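Local coordinates for protein putative acetyltransferase (Staphylococcus aureus subsp. aureus Mu50, PDB 3H4Q) that is a putative acetyltransferase of the GNAT family, probably moving an acetyl group from acetyl-CoA to an acceptor not yet identified, at residues Tyr69-Glu74 against Asn126-Val131. Numbering follows the deposited sequence.
Sequences YLYVLE and NYVIDV
In this GNAT-family fold, helix 120-134 packs across one face of the central mixed sheet, and Tyr71 on strand 70-75 meets Tyr127 and Val128 of that helix. The axes of segments 70-74 and 126-131 run at 134° to each other and approach to 10.8 Å, and the gap is filled chiefly by the Tyr71 ring. The two tyrosines form an offset edge-to-face pair: Tyr127 turns its ring edge to the face of Tyr71, with the centroids 5.2 Å apart and the planes inclined at 64°. The touching edge is the CE1 side of Tyr127; its CE1 sits 3.5 Å from Tyr71 CE2 and 3.9 Å from Tyr71 CZ, while its hydroxyl OH also lies 3.9 Å from Tyr71 CE2. Tyr127 reaches the strand because CG stands anti to the backbone N, whereas Tyr71 carries CG anti to its carbonyl carbon (chi1 -69°), leaning its ring along the helix. Ile83 of strand 78-86 touches both Tyr71 and Val128, and Ile21 of strand 21-23 touches both tyrosines, so the aromatic pair is also packed against neighbouring strands. The same Tyr71 side chain lines the pocket holding a polyethylene glycol molecule, probably from the crystallisation liquor, together with Leu23 and Arg135. The two segments meet through aromatic and van der Waals contacts, with no polar bond between them. One helical turn beyond Tyr127, Val131 approaches the far end of the Tyr71 ring loosely, its CG1 4.5 Å from Tyr71 OH. Nearer the strand backbone, Val128 comes at the ring obliquely, setting CG2 4.1 Å from Tyr71 CD1.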
loop_
_atom_site.group_PDB
_atom_site.type_symbol
_atom_site.label_atom_id
_atom_site.label_comp_id
_atom_site.label_asym_id
_atom_site.label_seq_id
_atom_site.Cartn_x
_atom_site.Cartn_y
_atom_site.Cartn_z
ATOM N N TYR A 69 -3.736 10.167 -2.347
ATOM C CA TYR A 69 -3.802 8.885 -1.643
ATOM C C TYR A 69 -2.520 8.083 -1.827
ATOM O O TYR A 69 -2.425 6.959 -1.310
ATOM C CB TYR A 69 -4.955 8.001 -2.161
ATOM C CG TYR A 69 -6.375 8.427 -1.894
ATOM C CD1 TYR A 69 -6.711 9.238 -0.815
ATOM C CD2 TYR A 69 -7.419 7.884 -2.643
ATOM C CE1 TYR A 69 -8.040 9.568 -0.552
ATOM C CE2 TYR A 69 -8.754 8.210 -2.378
ATOM C CZ TYR A 69 -9.049 9.053 -1.331
ATOM O OH TYR A 69 -10.354 9.389 -1.034
ATOM N N LEU A 70 -1.545 8.629 -2.557
ATOM C CA LEU A 70 -0.325 7.889 -2.863
ATOM C C LEU A 70 0.887 8.573 -2.259
ATOM O O LEU A 70 1.073 9.756 -2.436
ATOM C CB LEU A 70 -0.186 7.736 -4.392
ATOM C CG LEU A 70 0.973 6.894 -4.963
ATOM C CD1 LEU A 70 0.552 6.236 -6.287
ATOM C CD2 LEU A 70 2.307 7.666 -5.147
ATOM N N TYR A 71 1.680 7.831 -1.502
ATOM C CA TYR A 71 2.925 8.351 -0.933
ATOM C C TYR A 71 4.091 7.669 -1.625
ATOM O O TYR A 71 3.963 6.498 -2.046
ATOM C CB TYR A 71 3.057 8.012 0.539
ATOM C CG TYR A 71 2.119 8.683 1.503
ATOM C CD1 TYR A 71 0.901 8.120 1.828
ATOM C CD2 TYR A 71 2.487 9.858 2.144
ATOM C CE1 TYR A 71 0.067 8.712 2.755
ATOM C CE2 TYR A 71 1.659 10.463 3.060
ATOM C CZ TYR A 71 0.454 9.884 3.364
ATOM O OH TYR A 71 -0.362 10.492 4.276
ATOM N N VAL A 72 5.223 8.376 -1.690
ATOM C CA VAL A 72 6.466 7.865 -2.266
ATOM C C VAL A 72 7.605 8.035 -1.271
ATOM O O VAL A 72 7.537 8.910 -0.396
ATOM C CB VAL A 72 6.890 8.606 -3.568
ATOM C CG1 VAL A 72 5.900 8.338 -4.692
ATOM C CG2 VAL A 72 7.102 10.115 -3.322
ATOM N N LEU A 73 8.625 7.175 -1.366
ATOM C CA LEU A 73 9.835 7.326 -0.545
ATOM C C LEU A 73 10.875 7.740 -1.577
ATOM O O LEU A 73 11.063 7.060 -2.584
ATOM C CB LEU A 73 10.187 6.054 0.221
ATOM C CG LEU A 73 11.370 6.175 1.201
ATOM C CD1 LEU A 73 11.325 5.074 2.226
ATOM C CD2 LEU A 73 12.684 6.127 0.480
ATOM N N GLU A 74 11.513 8.873 -1.336
ATOM C CA GLU A 74 12.412 9.481 -2.294
ATOM C C GLU A 74 13.699 9.991 -1.659
ATOM O O GLU A 74 13.638 10.677 -0.655
ATOM C CB GLU A 74 11.698 10.703 -2.855
ATOM C CG GLU A 74 12.571 11.596 -3.728
ATOM C CD GLU A 74 12.403 13.069 -3.410
ATOM O OE1 GLU A 74 11.294 13.495 -3.054
ATOM O OE2 GLU A 74 13.395 13.810 -3.512
ATOM N N ASN A 126 5.041 1.339 7.409
ATOM C CA ASN A 126 5.127 1.791 8.752
ATOM C C ASN A 126 4.720 3.235 8.915
ATOM O O ASN A 126 4.141 3.605 9.937
ATOM C CB ASN A 126 6.555 1.579 9.212
ATOM C CG ASN A 126 6.704 1.752 10.654
ATOM O OD1 ASN A 126 6.573 0.797 11.409
ATOM N ND2 ASN A 126 6.906 2.980 11.078
ATOM N N TYR A 127 5.051 4.070 7.938
ATOM C CA TYR A 127 4.700 5.482 8.014
ATOM C C TYR A 127 3.175 5.617 7.947
ATOM O O TYR A 127 2.592 6.351 8.733
ATOM C CB TYR A 127 5.386 6.254 6.895
ATOM C CG TYR A 127 4.921 7.673 6.730
ATOM C CD1 TYR A 127 3.752 7.959 6.043
ATOM C CD2 TYR A 127 5.655 8.729 7.225
ATOM C CE1 TYR A 127 3.313 9.261 5.881
ATOM C CE2 TYR A 127 5.218 10.050 7.070
ATOM C CZ TYR A 127 4.038 10.296 6.403
ATOM O OH TYR A 127 3.574 11.576 6.251
ATOM N N VAL A 128 2.544 4.892 7.019
ATOM C CA VAL A 128 1.096 4.922 6.861
ATOM C C VAL A 128 0.346 4.408 8.096
ATOM O O VAL A 128 -0.693 4.970 8.467
ATOM C CB VAL A 128 0.657 4.130 5.646
ATOM C CG1 VAL A 128 -0.839 3.907 5.678
ATOM C CG2 VAL A 128 1.063 4.844 4.367
ATOM N N ILE A 129 0.857 3.350 8.727
ATOM C CA ILE A 129 0.214 2.791 9.929
ATOM C C ILE A 129 0.244 3.859 11.018
ATOM O O ILE A 129 -0.753 4.073 11.693
ATOM C CB ILE A 129 0.892 1.468 10.416
ATOM C CG1 ILE A 129 0.557 0.308 9.476
ATOM C CG2 ILE A 129 0.411 1.094 11.807
ATOM C CD1 ILE A 129 1.458 -0.956 9.678
ATOM N N ASP A 130 1.373 4.550 11.169
ATOM C CA ASP A 130 1.471 5.631 12.150
ATOM C C ASP A 130 0.512 6.790 11.883
ATOM O O ASP A 130 -0.006 7.388 12.824
ATOM C CB ASP A 130 2.874 6.219 12.195
ATOM C CG ASP A 130 3.839 5.380 12.962
ATOM O OD1 ASP A 130 3.571 4.176 13.204
ATOM O OD2 ASP A 130 4.888 5.952 13.329
ATOM N N VAL A 131 0.300 7.139 10.618
ATOM C CA VAL A 131 -0.598 8.248 10.301
ATOM C C VAL A 131 -2.035 7.846 10.639
ATOM O O VAL A 131 -2.743 8.597 11.338
ATOM C CB VAL A 131 -0.478 8.683 8.851
ATOM C CG1 VAL A 131 -1.568 9.668 8.513
ATOM C CG2 VAL A 131 0.892 9.290 8.606
#